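Local coordinates for DUF1881 domain-containing protein (PDB 5Z6D), which carries a betagamma-crystallin domain whose calcium-binding site is rendered inoperative by interactions with the adjoining Ig-like domain, its wider role being undefined, at residues Y58-G62 with T119-Y123; W182-K187 with V198-K204. The protein carries 1 engineered substitution. One frame throughout, in Å; residues are numbered along the deposited sequence.

Contact 1 of 2, residues Y58-G62 with T119-Y123. Engineered in segment 119-123: M121 (natural residue Thr).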
loop_
_atom_site.group_PDB
_atom_site.type_symbol
_atom_site.label_atom_id
_atom_site.label_comp_id
_atom_site.label_asym_id
_atom_site.label_seq_id
_atom_site.Cartn_x
_atom_site.Cartn_y
_atom_site.Cartn_z
ATOM N N TYR A 58 -6.386 -4.618 10.277
ATOM C CA TYR A 58 -7.284 -4.312 11.399
ATOM C C TYR A 58 -7.596 -2.823 11.520
ATOM O O TYR A 58 -8.264 -2.398 12.463
ATOM C CB TYR A 58 -6.696 -4.817 12.716
ATOM C CG TYR A 58 -6.677 -6.317 12.806
ATOM C CD1 TYR A 58 -7.807 -7.060 12.486
ATOM C CD2 TYR A 58 -5.524 -6.997 13.177
ATOM C CE1 TYR A 58 -7.797 -8.438 12.550
ATOM C CE2 TYR A 58 -5.501 -8.379 13.243
ATOM C CZ TYR A 58 -6.643 -9.093 12.930
ATOM O OH TYR A 58 -6.636 -10.466 12.985
ATOM N N ASN A 59 -7.107 -2.030 10.577
ATOM C CA ASN A 59 -7.508 -0.634 10.518
ATOM C C ASN A 59 -7.403 -0.107 9.097
ATOM O O ASN A 59 -7.069 -0.852 8.169
ATOM C CB ASN A 59 -6.680 0.222 11.479
ATOM C CG ASN A 59 -5.201 0.236 11.142
ATOM O OD1 ASN A 59 -4.804 0.362 9.981
ATOM N ND2 ASN A 59 -4.368 0.121 12.174
ATOM N N GLU A 60 -7.690 1.174 8.930
ATOM C CA GLU A 60 -7.712 1.756 7.598
ATOM C C GLU A 60 -6.546 2.717 7.353
ATOM O O GLU A 60 -6.613 3.589 6.493
ATOM C CB GLU A 60 -9.057 2.458 7.377
ATOM C CG GLU A 60 -10.215 1.473 7.293
ATOM C CD GLU A 60 -11.565 2.142 7.093
ATOM O OE1 GLU A 60 -11.663 3.372 7.290
ATOM O OE2 GLU A 60 -12.527 1.428 6.730
ATOM N N THR A 61 -5.450 2.548 8.088
ATOM C CA THR A 61 -4.325 3.465 7.946
ATOM C C THR A 61 -3.570 3.305 6.627
ATOM O O THR A 61 -2.952 4.260 6.136
ATOM C CB THR A 61 -3.306 3.272 9.083
ATOM O OG1 THR A 61 -2.747 1.949 8.984
ATOM C CG2 THR A 61 -3.977 3.445 10.418
ATOM N N GLY A 62 -3.593 2.093 6.081
ATOM C CA GLY A 62 -2.813 1.772 4.894
ATOM C C GLY A 62 -1.336 1.511 5.183
ATOM O O GLY A 62 -0.547 1.321 4.265
ATOM N N THR A 119 -10.140 -1.102 2.482
ATOM C CA THR A 119 -10.347 0.341 2.538
ATOM C C THR A 119 -9.223 1.063 3.279
ATOM O O THR A 119 -8.795 0.633 4.363
ATOM C CB THR A 119 -11.690 0.671 3.223
ATOM O OG1 THR A 119 -12.753 0.058 2.483
ATOM C CG2 THR A 119 -11.919 2.180 3.280
ATOM N N VAL A 120 -8.768 2.172 2.696
ATOM C CA VAL A 120 -7.751 3.010 3.319
ATOM C C VAL A 120 -8.298 4.416 3.494
ATOM O O VAL A 120 -8.946 4.945 2.598
ATOM C CB VAL A 120 -6.473 3.047 2.467
ATOM C CG1 VAL A 120 -5.455 4.006 3.036
ATOM C CG2 VAL A 120 -5.864 1.645 2.391
ATOM N N MET A 121 -8.060 4.997 4.660
ATOM C CA MET A 121 -8.390 6.376 4.949
ATOM C C MET A 121 -7.108 7.157 5.130
ATOM O O MET A 121 -6.401 6.957 6.115
ATOM C CB MET A 121 -9.253 6.455 6.204
ATOM C CG MET A 121 -10.723 6.288 5.935
ATOM S SD MET A 121 -11.378 7.833 5.295
ATOM C CE MET A 121 -11.665 8.728 6.815
ATOM N N LEU A 122 -6.784 8.008 4.160
ATOM C CA LEU A 122 -5.595 8.850 4.237
ATOM C C LEU A 122 -5.979 10.237 4.704
ATOM O O LEU A 122 -6.995 10.761 4.279
ATOM C CB LEU A 122 -4.909 8.943 2.883
ATOM C CG LEU A 122 -4.464 7.610 2.289
ATOM C CD1 LEU A 122 -3.802 7.831 0.954
ATOM C CD2 LEU A 122 -3.516 6.928 3.255
ATOM N N TYR A 123 -5.173 10.832 5.570
ATOM C CA TYR A 123 -5.437 12.187 6.030
ATOM C C TYR A 123 -4.403 13.152 5.492
ATOM O O TYR A 123 -3.229 12.788 5.291
ATOM C CB TYR A 123 -5.495 12.239 7.561
ATOM C CG TYR A 123 -6.653 11.443 8.087
ATOM C CD1 TYR A 123 -7.909 12.025 8.236
ATOM C CD2 TYR A 123 -6.514 10.094 8.380
ATOM C CE1 TYR A 123 -8.993 11.279 8.689
ATOM C CE2 TYR A 123 -7.581 9.347 8.844
ATOM C CZ TYR A 123 -8.818 9.942 8.996
ATOM O OH TYR A 123 -9.873 9.187 9.450
HETATM O O HOH W 1 -9.119 -2.025 5.658
HETATM O O HOH W 2 -3.714 6.979 6.957
#

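Contact 2 of 2, residues W182-K187 with V198-K204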
loop_
_atom_site.group_PDB
_atom_site.type_symbol
_atom_site.label_atom_id
_atom_site.label_comp_id
_atom_site.label_asym_id
_atom_site.label_seq_id
_atom_site.Cartn_x
_atom_site.Cartn_y
_atom_site.Cartn_z
ATOM N N TRP A 182 -11.977 11.007 -12.138
ATOM C CA TRP A 182 -10.968 11.523 -11.216
ATOM C C TRP A 182 -11.334 12.948 -10.819
ATOM O O TRP A 182 -11.543 13.798 -11.690
ATOM C CB TRP A 182 -9.581 11.483 -11.853
ATOM C CG TRP A 182 -8.506 12.163 -11.050
ATOM C CD1 TRP A 182 -8.058 13.450 -11.194
ATOM C CD2 TRP A 182 -7.732 11.587 -9.992
ATOM N NE1 TRP A 182 -7.053 13.708 -10.285
ATOM C CE2 TRP A 182 -6.828 12.574 -9.538
ATOM C CE3 TRP A 182 -7.706 10.328 -9.383
ATOM C CZ2 TRP A 182 -5.920 12.345 -8.509
ATOM C CZ3 TRP A 182 -6.802 10.100 -8.359
ATOM C CH2 TRP A 182 -5.925 11.106 -7.931
ATOM N N PRO A 183 -11.426 13.212 -9.503
ATOM C CA PRO A 183 -11.818 14.537 -9.008
ATOM C C PRO A 183 -10.878 15.634 -9.503
ATOM O O PRO A 183 -9.665 15.533 -9.306
ATOM C CB PRO A 183 -11.733 14.382 -7.486
ATOM C CG PRO A 183 -11.923 12.924 -7.245
ATOM C CD PRO A 183 -11.243 12.245 -8.408
ATOM N N LYS A 184 -11.427 16.662 -10.145
ATOM C CA LYS A 184 -10.591 17.730 -10.679
ATOM C C LYS A 184 -9.883 18.484 -9.557
ATOM O O LYS A 184 -8.885 19.164 -9.786
ATOM C CB LYS A 184 -11.420 18.695 -11.525
ATOM C CG LYS A 184 -12.117 18.031 -12.703
ATOM C CD LYS A 184 -12.817 19.053 -13.581
ATOM C CE LYS A 184 -13.498 18.394 -14.771
ATOM N NZ LYS A 184 -14.724 17.638 -14.386
ATOM N N GLN A 185 -10.407 18.354 -8.342
ATOM C CA GLN A 185 -9.787 18.959 -7.168
ATOM C C GLN A 185 -8.469 18.320 -6.753
ATOM O O GLN A 185 -7.765 18.874 -5.923
ATOM C CB GLN A 185 -10.739 18.897 -5.974
ATOM C CG GLN A 185 -11.997 19.738 -6.131
ATOM C CD GLN A 185 -13.149 18.945 -6.716
ATOM O OE1 GLN A 185 -12.951 17.919 -7.361
ATOM N NE2 GLN A 185 -14.366 19.417 -6.483
ATOM N N LEU A 186 -8.159 17.147 -7.300
ATOM C CA LEU A 186 -6.937 16.429 -6.942
ATOM C C LEU A 186 -5.924 16.425 -8.078
ATOM O O LEU A 186 -6.293 16.378 -9.252
ATOM C CB LEU A 186 -7.255 14.983 -6.567
ATOM C CG LEU A 186 -8.206 14.717 -5.404
ATOM C CD1 LEU A 186 -8.516 13.223 -5.283
ATOM C CD2 LEU A 186 -7.612 15.274 -4.108
ATOM N N LYS A 187 -4.650 16.447 -7.713
ATOM C CA LYS A 187 -3.566 16.238 -8.667
ATOM C C LYS A 187 -2.670 15.107 -8.187
ATOM O O LYS A 187 -2.273 15.093 -7.035
ATOM C CB LYS A 187 -2.748 17.518 -8.836
ATOM C CG LYS A 187 -2.874 18.163 -10.201
ATOM C CD LYS A 187 -2.088 17.388 -11.246
ATOM C CE LYS A 187 -2.065 18.124 -12.575
ATOM N NZ LYS A 187 -1.128 17.483 -13.533
ATOM N N VAL A 198 -0.802 12.500 -3.815
ATOM C CA VAL A 198 -2.063 13.019 -4.308
ATOM C C VAL A 198 -2.350 14.279 -3.518
ATOM O O VAL A 198 -2.405 14.236 -2.292
ATOM C CB VAL A 198 -3.190 11.998 -4.155
ATOM C CG1 VAL A 198 -4.549 12.630 -4.499
ATOM C CG2 VAL A 198 -2.901 10.766 -5.024
ATOM N N THR A 199 -2.515 15.402 -4.217
ATOM C CA THR A 199 -2.616 16.698 -3.567
ATOM C C THR A 199 -3.970 17.355 -3.833
ATOM O O THR A 199 -4.428 17.420 -4.981
ATOM C CB THR A 199 -1.500 17.649 -4.031
ATOM O OG1 THR A 199 -0.223 17.089 -3.697
ATOM C CG2 THR A 199 -1.640 19.002 -3.357
ATOM N N LEU A 200 -4.614 17.822 -2.764
ATOM C CA LEU A 200 -5.818 18.645 -2.890
ATOM C C LEU A 200 -5.420 20.056 -3.319
ATOM O O LEU A 200 -4.799 20.783 -2.558
ATOM C CB LEU A 200 -6.604 18.687 -1.572
ATOM C CG LEU A 200 -7.946 19.420 -1.642
ATOM C CD1 LEU A 200 -8.965 18.620 -2.449
ATOM C CD2 LEU A 200 -8.486 19.714 -0.259
ATOM N N VAL A 201 -5.759 20.431 -4.546
ATOM C CA VAL A 201 -5.333 21.730 -5.065
ATOM C C VAL A 201 -6.479 22.748 -5.040
ATOM O O VAL A 201 -6.265 23.948 -5.202
ATOM C CB VAL A 201 -4.772 21.607 -6.500
ATOM C CG1 VAL A 201 -3.429 20.860 -6.485
ATOM C CG2 VAL A 201 -5.766 20.906 -7.406
ATOM N N ASP A 202 -7.690 22.260 -4.809
ATOM C CA ASP A 202 -8.872 23.117 -4.763
ATOM C C ASP A 202 -9.872 22.529 -3.776
ATOM O O ASP A 202 -10.202 21.352 -3.868
ATOM C CB ASP A 202 -9.482 23.240 -6.163
ATOM C CG ASP A 202 -10.785 24.014 -6.176
ATOM O OD1 ASP A 202 -11.028 24.807 -5.241
ATOM O OD2 ASP A 202 -11.568 23.831 -7.134
ATOM N N ASN A 203 -10.340 23.323 -2.820
ATOM C CA ASN A 203 -11.239 22.778 -1.808
ATOM C C ASN A 203 -12.692 23.182 -2.029
ATOM O O ASN A 203 -13.538 22.972 -1.166
ATOM C CB ASN A 203 -10.775 23.177 -0.402
ATOM C CG ASN A 203 -10.691 24.679 -0.208
ATOM O OD1 ASN A 203 -10.724 25.446 -1.165
ATOM N ND2 ASN A 203 -10.561 25.104 1.044
ATOM N N LYS A 204 -12.977 23.730 -3.203
ATOM C CA LYS A 204 -14.356 23.985 -3.611
ATOM C C LYS A 204 -15.035 22.695 -4.081
ATOM O O LYS A 204 -14.553 22.035 -4.997
ATOM C CB LYS A 204 -14.398 25.039 -4.723
ATOM C CG LYS A 204 -15.803 25.494 -5.093
ATOM C CD LYS A 204 -15.783 26.396 -6.324
ATOM C CE LYS A 204 -17.074 27.187 -6.459
ATOM N NZ LYS A 204 -18.266 26.299 -6.536
HETATM O O HOH W 3 0.670 15.879 -5.937
#

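Contact 1 of 2, residues Y58-G62 with T119-Y123
E60 lays its side chain along T119 and M121, with CG 3.4 Å from T119 O, OE2 3.6 Å from T119 CG2 and OE1 3.4 Å from M121 CG. This is a junction between domains: a loop of the betagamma-crystallin domain, between strands 50-55 and 64-67, meets an outermost strand of the Ig-like domain. One direct hydrogen bond crosses it, M121 N to E60 O at 2.7 Å and nearly straight, and V120 CA adds a CA-H...O contact to E60 O at 3.4 Å. M121 is an engineered residue, but its part in that bond is played by the backbone. G62 presents only its CA to V120 CG1, 3.9 Å away; a CB here would clash with that methyl, and its positive phi suits glycine too. The loop is shaped by an Asx turn, N59 OD1 accepting from T61 N at 3.0 Å; T61 OG1 donates to N59 OD1 at 2.8 Å. N59 also lies beside Q56, seen to bind Ca2+ in this protein but calcium-free here, so the junction borders the site that interface interactions make inoperative. Further along the strand, water 2 donates to T61 O at 2.9 Å and M121 O at 2.8 Å.

Contact 2 of 2, residues W182-K187 with V198-K204
L186 and V198 meet at the apolar centre, L186 CD2 lying 4.1 Å from V198 CG1 and 4.0 Å from L200 CD1, while W182 CH2 reaches the same V198 CG1 at 4.0 Å. The indole also bonds within its own segment, W182 NE1 donating to L186 O at 3.0 Å. This cluster lies on one face of the ladder of an antiparallel beta hairpin. K187 and T199 form a hydrogen-bonded pair, K187 N to T199 O at 2.9 Å and T199 N to K187 O at 2.8 Å; L186 and L200 are the next, non-hydrogen-bonded pair, with L186 CA 3.3 Å from T199 O in a CA-H...O contact. V201 N continues the pattern, donating to Q185 O at 2.9 Å just beyond the strands. There the chain before L186 folds into a type I turn, P183 to L186, and the polar edge begins. Q185 NE2 reaches across to K204 O at 3.0 Å, and D202 OD1 accepts from K204 N at 3.0 Å in an Asx turn. On the outward face, water 3 links K187 O to T199 OG1. In the Ig-like domain, strand 186-190 is outermost in its sheet and strand 195-200 lies between it and strand 91-99, with F97 and F95 beside L186 and V198, while V149 of strand 143-151, in the facing sheet, packs against L186 and L200.

The two contacts come in series along the chain, their centres about 19 Å apart and their nearest atoms about 7 Å apart, without touching. Contact 1 joins two domains through a loop and a strand; contact 2 pairs neighbouring strands within the Ig-like domain, well away from the calcium site. Both mix buried and exposed residues. Contact 1 relies on one direct backbone hydrogen bond, bridging water and an acidic side chain laid along the strand, whereas contact 2 has a backbone ladder over a hydrophobic centre and buries more surface, 452 against 269 Å². Strand 91-99 connects their surroundings, packing against L122 as well as L186 and V198.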